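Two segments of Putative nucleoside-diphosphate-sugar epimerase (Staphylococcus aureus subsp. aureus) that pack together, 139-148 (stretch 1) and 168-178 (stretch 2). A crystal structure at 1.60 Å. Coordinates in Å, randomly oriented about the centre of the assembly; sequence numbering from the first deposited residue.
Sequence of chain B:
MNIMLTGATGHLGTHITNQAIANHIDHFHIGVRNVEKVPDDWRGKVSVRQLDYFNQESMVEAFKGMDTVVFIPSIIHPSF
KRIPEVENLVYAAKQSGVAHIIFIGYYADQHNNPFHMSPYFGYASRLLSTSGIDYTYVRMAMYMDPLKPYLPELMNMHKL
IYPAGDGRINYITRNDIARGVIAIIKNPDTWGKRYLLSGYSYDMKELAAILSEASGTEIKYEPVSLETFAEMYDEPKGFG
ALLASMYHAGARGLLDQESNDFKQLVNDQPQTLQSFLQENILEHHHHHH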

# COMPACT_ATOMS: atom_id res chain seq x y z
N ARG B 139 2.81 13.63 -0.09
CA ARG B 139 3.19 12.92 1.12
C ARG B 139 3.80 13.91 2.10
O ARG B 139 4.59 14.77 1.71
N MSE B 140 3.42 13.82 3.37
CA MSE B 140 3.95 14.73 4.37
C MSE B 140 4.80 14.03 5.42
O MSE B 140 4.59 12.84 5.72
N ALA B 141 5.78 14.75 5.96
CA ALA B 141 6.65 14.23 7.01
C ALA B 141 5.90 14.33 8.34
O ALA B 141 4.73 14.69 8.35
N MSE B 142 6.58 14.04 9.45
CA MSE B 142 5.95 14.07 10.77
C MSE B 142 5.72 15.47 11.36
O MSE B 142 6.62 16.30 11.37
N TYR B 143 4.51 15.72 11.86
CA TYR B 143 4.19 17.02 12.44
C TYR B 143 5.10 17.41 13.61
O TYR B 143 5.34 16.61 14.51
N MSE B 144 5.56 18.66 13.61
CA MSE B 144 6.38 19.16 14.72
C MSE B 144 5.45 19.61 15.84
O MSE B 144 5.80 19.53 17.01
N ASP B 145 4.28 20.10 15.45
CA ASP B 145 3.31 20.65 16.38
C ASP B 145 3.07 19.91 17.70
O ASP B 145 3.10 20.53 18.77
N PRO B 146 2.85 18.59 17.66
CA PRO B 146 2.62 17.81 18.88
C PRO B 146 3.69 17.95 19.96
O PRO B 146 3.43 17.74 21.14
N LEU B 147 4.90 18.32 19.54
CA LEU B 147 6.00 18.47 20.49
C LEU B 147 5.77 19.56 21.53
O LEU B 147 6.23 19.44 22.67
N LYS B 148 5.04 20.62 21.17
CA LYS B 148 4.80 21.70 22.12
C LYS B 148 3.99 21.27 23.35
O LYS B 148 4.44 21.46 24.48
N ARG B 168 16.91 8.66 12.31
CA ARG B 168 16.66 10.08 12.09
C ARG B 168 15.24 10.20 11.53
O ARG B 168 14.88 9.48 10.60
N ILE B 169 14.45 11.09 12.11
CA ILE B 169 13.07 11.28 11.67
C ILE B 169 12.88 12.67 11.09
O ILE B 169 13.28 13.67 11.70
N ASN B 170 12.27 12.75 9.92
CA ASN B 170 12.05 14.05 9.32
C ASN B 170 10.75 14.65 9.84
O ASN B 170 9.70 14.00 9.86
N TYR B 171 10.86 15.91 10.28
CA TYR B 171 9.75 16.67 10.86
C TYR B 171 9.44 17.92 10.07
O TYR B 171 10.32 18.50 9.43
N ILE B 172 8.19 18.36 10.15
CA ILE B 172 7.74 19.57 9.46
C ILE B 172 6.49 20.11 10.17
O ILE B 172 5.70 19.34 10.72
N THR B 173 6.31 21.43 10.18
CA THR B 173 5.14 22.02 10.85
C THR B 173 3.89 21.86 9.99
O THR B 173 3.98 21.67 8.77
N ARG B 174 2.73 21.93 10.63
CA ARG B 174 1.49 21.83 9.88
C ARG B 174 1.40 23.08 9.01
O ARG B 174 0.93 23.03 7.88
N ASN B 175 1.86 24.21 9.55
CA ASN B 175 1.83 25.45 8.79
C ASN B 175 2.56 25.29 7.46
O ASN B 175 2.06 25.71 6.42
N ASP B 176 3.74 24.66 7.49
CA ASP B 176 4.51 24.46 6.27
C ASP B 176 3.86 23.46 5.32
O ASP B 176 3.94 23.61 4.10
N ILE B 177 3.22 22.42 5.87
CA ILE B 177 2.56 21.45 5.01
C ILE B 177 1.45 22.21 4.29
O ILE B 177 1.28 22.09 3.08
N ALA B 178 0.70 23.01 5.05
CA ALA B 178 -0.39 23.78 4.47
C ALA B 178 0.12 24.74 3.40
O ALA B 178 -0.53 24.91 2.37

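The m rotamer of Asp 145 (chi1 -55°) carries OD1 to the first turn of the facing helix, where Arg 174 N donates to Asp 145 OD1 at 2.9 Å. The other oxygen works at longer range: Asp 145 OD2 and Arg 174 NH1 form a long salt bridge of 3.9 Å, closed by a water that donates to OD2 and accepts from NH1. A second water links Asp 145 OD2 to Asn 175 N. Thr 173, chi1 p, caps the same helix, its OG1 accepting from Asp 176 N at 2.9 Å.

A short parallel pairing sets the register: Met 142 N donates to Asn 170 O (3.1 Å), Ile 172 N to Met 142 O (2.9 Å) and Met 144 N to Ile 172 O (3.0 Å).

Met 142 and Tyr 171 project on the same sheet face. Met 142, a selenomethionine extended t,t, lays SE 3.5 Å from Tyr 171 CE1 and reaches Ile 169 with its methyl. Met 144 CG packs 3.6 Å from Tyr 171 CB.

Tyr 143 starts away from the other stretch, yet its m rotamer puts one ring face under the extended Arg 174, giving CH-pi and cation-pi contacts, while Ile 177 CD1 meets the ring edge, 3.4 Å from Tyr 143 CE1. Ala 141 CB fits against Ile 172 CG2 at 3.7 Å.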

# COMPACT_ATOMS: atom_id res chain seq x y z
CB ARG B 139 4.18 11.80 0.77
CG ARG B 139 3.53 10.69 -0.06
CD ARG B 139 4.53 9.76 -0.74
NE ARG B 139 5.26 8.93 0.21
CZ ARG B 139 6.55 9.10 0.52
NH1 ARG B 139 7.24 10.08 -0.06
NH2 ARG B 139 7.13 8.30 1.40
CB MSE B 140 2.80 15.49 5.06
CG MSE B 140 1.90 14.61 5.91
SE MSE B 140 0.31 15.55 6.53
CE MSE B 140 -0.95 14.11 6.31
CB ALA B 141 7.96 15.02 7.05
CB MSE B 142 6.79 13.24 11.76
CG MSE B 142 6.10 12.96 13.09
SE MSE B 142 7.20 11.92 14.32
CE MSE B 142 7.25 10.24 13.35
CB TYR B 143 2.76 17.07 12.97
CG TYR B 143 1.66 16.78 11.98
CD1 TYR B 143 1.59 17.45 10.76
CD2 TYR B 143 0.65 15.86 12.29
CE1 TYR B 143 0.54 17.23 9.88
CE2 TYR B 143 -0.40 15.64 11.42
CZ TYR B 143 -0.45 16.33 10.22
OH TYR B 143 -1.50 16.11 9.36
CB MSE B 144 7.19 20.39 14.29
CG MSE B 144 8.46 20.12 13.54
SE MSE B 144 9.29 21.81 13.06
CE MSE B 144 10.64 21.08 11.88
CB ASP B 145 1.98 20.88 15.64
CG ASP B 145 2.15 21.75 14.41
OD1 ASP B 145 2.85 21.33 13.47
OD2 ASP B 145 1.59 22.87 14.38
CB PRO B 146 2.53 16.37 18.35
CG PRO B 146 1.94 16.57 16.99
CD PRO B 146 2.74 17.73 16.47
CB LEU B 147 7.31 18.74 19.74
CG LEU B 147 7.80 17.59 18.85
CD1 LEU B 147 9.03 18.01 18.08
CD2 LEU B 147 8.10 16.38 19.72
CB LYS B 148 4.12 22.88 21.43
CG LYS B 148 5.04 23.68 20.53
CD LYS B 148 4.35 24.95 20.02
CE LYS B 148 5.33 25.82 19.24
NZ LYS B 148 4.70 27.09 18.76
CB ARG B 168 17.67 10.64 11.09
CG ARG B 168 19.12 10.56 11.57
CD ARG B 168 20.08 10.94 10.46
NE ARG B 168 19.91 12.32 10.03
CZ ARG B 168 20.18 13.38 10.79
NH1 ARG B 168 20.65 13.21 12.02
NH2 ARG B 168 19.99 14.60 10.32
CB ILE B 169 12.07 11.10 12.84
CG1 ILE B 169 12.07 9.65 13.33
CG2 ILE B 169 10.66 11.48 12.40
CD1 ILE B 169 11.35 9.42 14.63
CB ASN B 170 12.03 13.97 7.80
CG ASN B 170 12.07 15.33 7.15
OD1 ASN B 170 11.05 15.98 7.00
ND2 ASN B 170 13.27 15.78 6.78
CB TYR B 171 10.12 17.13 12.27
CG TYR B 171 10.04 16.08 13.35
CD1 TYR B 171 8.86 15.90 14.07
CD2 TYR B 171 11.15 15.32 13.69
CE1 TYR B 171 8.79 14.98 15.11
CE2 TYR B 171 11.10 14.40 14.73
CZ TYR B 171 9.91 14.24 15.44
OH TYR B 171 9.84 13.33 16.48
CB ILE B 172 7.45 19.27 7.96
CG1 ILE B 172 7.06 20.55 7.22
CG2 ILE B 172 6.34 18.22 7.84
CD1 ILE B 172 6.96 20.38 5.72
CB THR B 173 5.31 23.54 11.11
OG1 THR B 173 5.38 24.23 9.86
CG2 THR B 173 6.56 23.82 11.92
CB ARG B 174 0.27 21.78 10.81
CG ARG B 174 0.14 20.50 11.61
CD ARG B 174 -1.30 20.24 11.98
NE ARG B 174 -1.43 19.04 12.80
CZ ARG B 174 -1.32 19.01 14.12
NH1 ARG B 174 -1.09 20.13 14.79
NH2 ARG B 174 -1.43 17.86 14.77
CB ASN B 175 2.47 26.59 9.59
CG ASN B 175 2.54 27.88 8.80
OD1 ASN B 175 1.52 28.43 8.39
ND2 ASN B 175 3.75 28.38 8.58
CB ASP B 176 5.95 24.04 6.59
CG ASP B 176 6.80 25.20 7.08
OD1 ASP B 176 6.42 26.37 6.84
OD2 ASP B 176 7.85 24.95 7.69
CB ILE B 177 1.94 20.31 5.84
CG1 ILE B 177 3.07 19.43 6.39
CG2 ILE B 177 0.97 19.49 4.98
CD1 ILE B 177 2.60 18.42 7.41
CB ALA B 178 -1.13 24.55 5.56
O HOH W 1 2.29 24.76 12.41
O HOH W 2 -1.19 22.85 14.11